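Local atomic coordinates of SusD superfamily protein (PDB entry 3MCX), a protein that is of unknown function but, as a member of the SusD family, probably binds glycans at the outer membrane and also binds zinc ions. Residues A206-R210 with I353-V359. Numbering follows the deposited sequence.
Sequences ALLSR and IIRLSEV
One buried guanidinium, that of Arg-210, reads both the helix and the strand of the facing segment: it takes the carboxylate of Glu-358 side-on and, with the same NH2, the backbone carbonyl of Ile-353. NE of Arg-210 reaches OE2 of Glu-358 at 2.9 Å and NH2 of Arg-210 reaches OE1 of Glu-358 at 2.8 Å, each oxygen offering its syn lone pair. The two planes lie only 8° apart, which lets both N-H groups point almost straight at their oxygens. NH2 of Arg-210 also donates to O of Ile-353 (3.0 Å), and a water accepts from NH1 and donates to that same carbonyl, which therefore has two donors. With CG anti to the backbone N (chi1 179°) and a bend at chi3, the arginine turns its NE edge to the glutamate, while CD2 of Leu-207 sits over one face of the group, toward its rim. Were Arg-210 replaced by an alanine, the buried carboxylate of Glu-358 would probably lose its charge partner and the carbonyl of Ile-353 its direct side-chain donor.

Beside the salt bridge the contact is mostly apolar. CB of Ala-206 packs on CG2 of Val-359 at 3.5 Å, and CD2 of Leu-207 meets CG2 of Ile-354 at 3.9 Å. The CD1 methyl of Ile-354 lies against a backbone oxygen, 3.4 Å from O of Ala-206, which already accepts from N of Arg-210 and OG of Ser-209. Leu-257 of the paired strand 256-260 touches both Ala-206 and Val-359, whereas helix 115-140 supplies Val-127 and Leu-131 around Leu-207.

The whole illustrates how a buried arginine can tie helix 201-214 to a strand-to-helix junction, where strand 351-355, carrying a classic beta bulge opposite Phe-258, runs into helix 356-370 within the helix-rich, TPR-related fold of SusD proteins.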
loop_
_atom_site.group_PDB
_atom_site.type_symbol
_atom_site.label_atom_id
_atom_site.label_comp_id
_atom_site.label_asym_id
_atom_site.label_seq_id
_atom_site.Cartn_x
_atom_site.Cartn_y
_atom_site.Cartn_z
ATOM N N ALA A 206 2.283 -5.020 -12.422
ATOM C CA ALA A 206 2.377 -5.406 -11.010
ATOM C C ALA A 206 1.189 -4.837 -10.240
ATOM O O ALA A 206 0.513 -5.551 -9.493
ATOM C CB ALA A 206 3.706 -4.907 -10.395
ATOM N N LEU A 207 0.898 -3.557 -10.448
ATOM C CA LEU A 207 -0.244 -2.947 -9.762
ATOM C C LEU A 207 -1.566 -3.583 -10.206
ATOM O O LEU A 207 -2.462 -3.827 -9.373
ATOM C CB LEU A 207 -0.300 -1.439 -10.013
ATOM C CG LEU A 207 0.829 -0.648 -9.353
ATOM C CD1 LEU A 207 0.854 0.783 -9.958
ATOM C CD2 LEU A 207 0.699 -0.678 -7.791
ATOM N N LEU A 208 -1.697 -3.890 -11.495
ATOM C CA LEU A 208 -2.879 -4.607 -11.952
ATOM C C LEU A 208 -3.021 -5.968 -11.264
ATOM O O LEU A 208 -4.137 -6.385 -10.962
ATOM C CB LEU A 208 -2.880 -4.755 -13.477
ATOM C CG LEU A 208 -3.472 -3.559 -14.243
ATOM C CD1 LEU A 208 -3.034 -3.628 -15.745
ATOM C CD2 LEU A 208 -5.000 -3.549 -14.111
ATOM N N SER A 209 -1.915 -6.659 -10.987
ATOM C CA SER A 209 -2.029 -7.936 -10.251
ATOM C C SER A 209 -2.629 -7.730 -8.870
ATOM O O SER A 209 -3.440 -8.555 -8.418
ATOM C CB SER A 209 -0.717 -8.740 -10.197
ATOM O OG SER A 209 0.218 -8.208 -9.276
ATOM N N ARG A 210 -2.258 -6.642 -8.198
ATOM C CA ARG A 210 -2.828 -6.300 -6.917
ATOM C C ARG A 210 -4.298 -5.979 -7.044
ATOM O O ARG A 210 -5.096 -6.417 -6.238
ATOM C CB ARG A 210 -2.052 -5.115 -6.335
ATOM C CG ARG A 210 -2.577 -4.622 -4.979
ATOM C CD ARG A 210 -1.934 -3.330 -4.548
ATOM N NE ARG A 210 -0.519 -3.460 -4.236
ATOM C CZ ARG A 210 0.292 -2.433 -3.982
ATOM N NH1 ARG A 210 -0.149 -1.193 -4.054
ATOM N NH2 ARG A 210 1.547 -2.651 -3.642
ATOM N N ILE A 353 6.397 1.597 -3.734
ATOM C CA ILE A 353 4.971 1.390 -3.903
ATOM C C ILE A 353 4.636 -0.070 -4.185
ATOM O O ILE A 353 3.667 -0.590 -3.648
ATOM C CB ILE A 353 4.425 2.313 -5.025
ATOM C CG1 ILE A 353 4.760 3.777 -4.771
ATOM C CG2 ILE A 353 2.885 2.094 -5.234
ATOM C CD1 ILE A 353 4.211 4.359 -3.476
ATOM N N ILE A 354 5.436 -0.739 -5.018
ATOM C CA ILE A 354 5.259 -2.171 -5.253
ATOM C C ILE A 354 6.600 -2.777 -5.660
ATOM O O ILE A 354 7.391 -2.158 -6.364
ATOM C CB ILE A 354 4.123 -2.452 -6.287
ATOM C CG1 ILE A 354 3.825 -3.944 -6.408
ATOM C CG2 ILE A 354 4.457 -1.838 -7.637
ATOM C CD1 ILE A 354 2.417 -4.244 -6.958
ATOM N N ARG A 355 6.862 -3.980 -5.170
ATOM C CA ARG A 355 8.094 -4.683 -5.484
ATOM C C ARG A 355 7.850 -6.154 -5.847
ATOM O O ARG A 355 6.767 -6.714 -5.664
ATOM C CB ARG A 355 9.107 -4.549 -4.353
ATOM C CG ARG A 355 8.736 -5.216 -3.083
ATOM C CD ARG A 355 9.818 -4.976 -2.029
ATOM N NE ARG A 355 9.430 -5.485 -0.707
ATOM C CZ ARG A 355 9.674 -6.701 -0.198
ATOM N NH1 ARG A 355 10.468 -7.580 -0.802
ATOM N NH2 ARG A 355 9.178 -7.015 0.982
ATOM N N LEU A 356 8.891 -6.756 -6.399
ATOM C CA LEU A 356 8.763 -8.047 -7.032
ATOM C C LEU A 356 8.255 -9.133 -6.070
ATOM O O LEU A 356 7.528 -10.015 -6.507
ATOM C CB LEU A 356 10.099 -8.431 -7.659
ATOM C CG LEU A 356 10.123 -9.565 -8.673
ATOM C CD1 LEU A 356 9.169 -9.284 -9.860
ATOM C CD2 LEU A 356 11.545 -9.881 -9.145
ATOM N N SER A 357 8.670 -9.134 -4.797
ATOM C CA SER A 357 8.188 -10.191 -3.885
ATOM C C SER A 357 6.649 -10.217 -3.833
ATOM O O SER A 357 6.048 -11.310 -3.774
ATOM C CB SER A 357 8.719 -10.041 -2.454
ATOM O OG SER A 357 10.077 -10.424 -2.341
ATOM N N GLU A 358 6.012 -9.039 -3.858
ATOM C CA GLU A 358 4.547 -9.004 -3.803
ATOM C C GLU A 358 3.977 -9.660 -5.048
ATOM O O GLU A 358 2.957 -10.345 -4.980
ATOM C CB GLU A 358 3.988 -7.585 -3.661
ATOM C CG GLU A 358 2.477 -7.571 -3.667
ATOM C CD GLU A 358 1.862 -6.192 -3.648
ATOM O OE1 GLU A 358 2.554 -5.248 -3.253
ATOM O OE2 GLU A 358 0.692 -6.049 -4.055
ATOM N N VAL A 359 4.627 -9.423 -6.175
ATOM C CA VAL A 359 4.154 -9.948 -7.457
ATOM C C VAL A 359 4.199 -11.484 -7.440
ATOM O O VAL A 359 3.257 -12.140 -7.868
ATOM C CB VAL A 359 4.955 -9.367 -8.655
ATOM C CG1 VAL A 359 4.514 -10.015 -9.951
ATOM C CG2 VAL A 359 4.800 -7.843 -8.731
HETATM O O HOH W 1 1.539 0.611 -2.436
#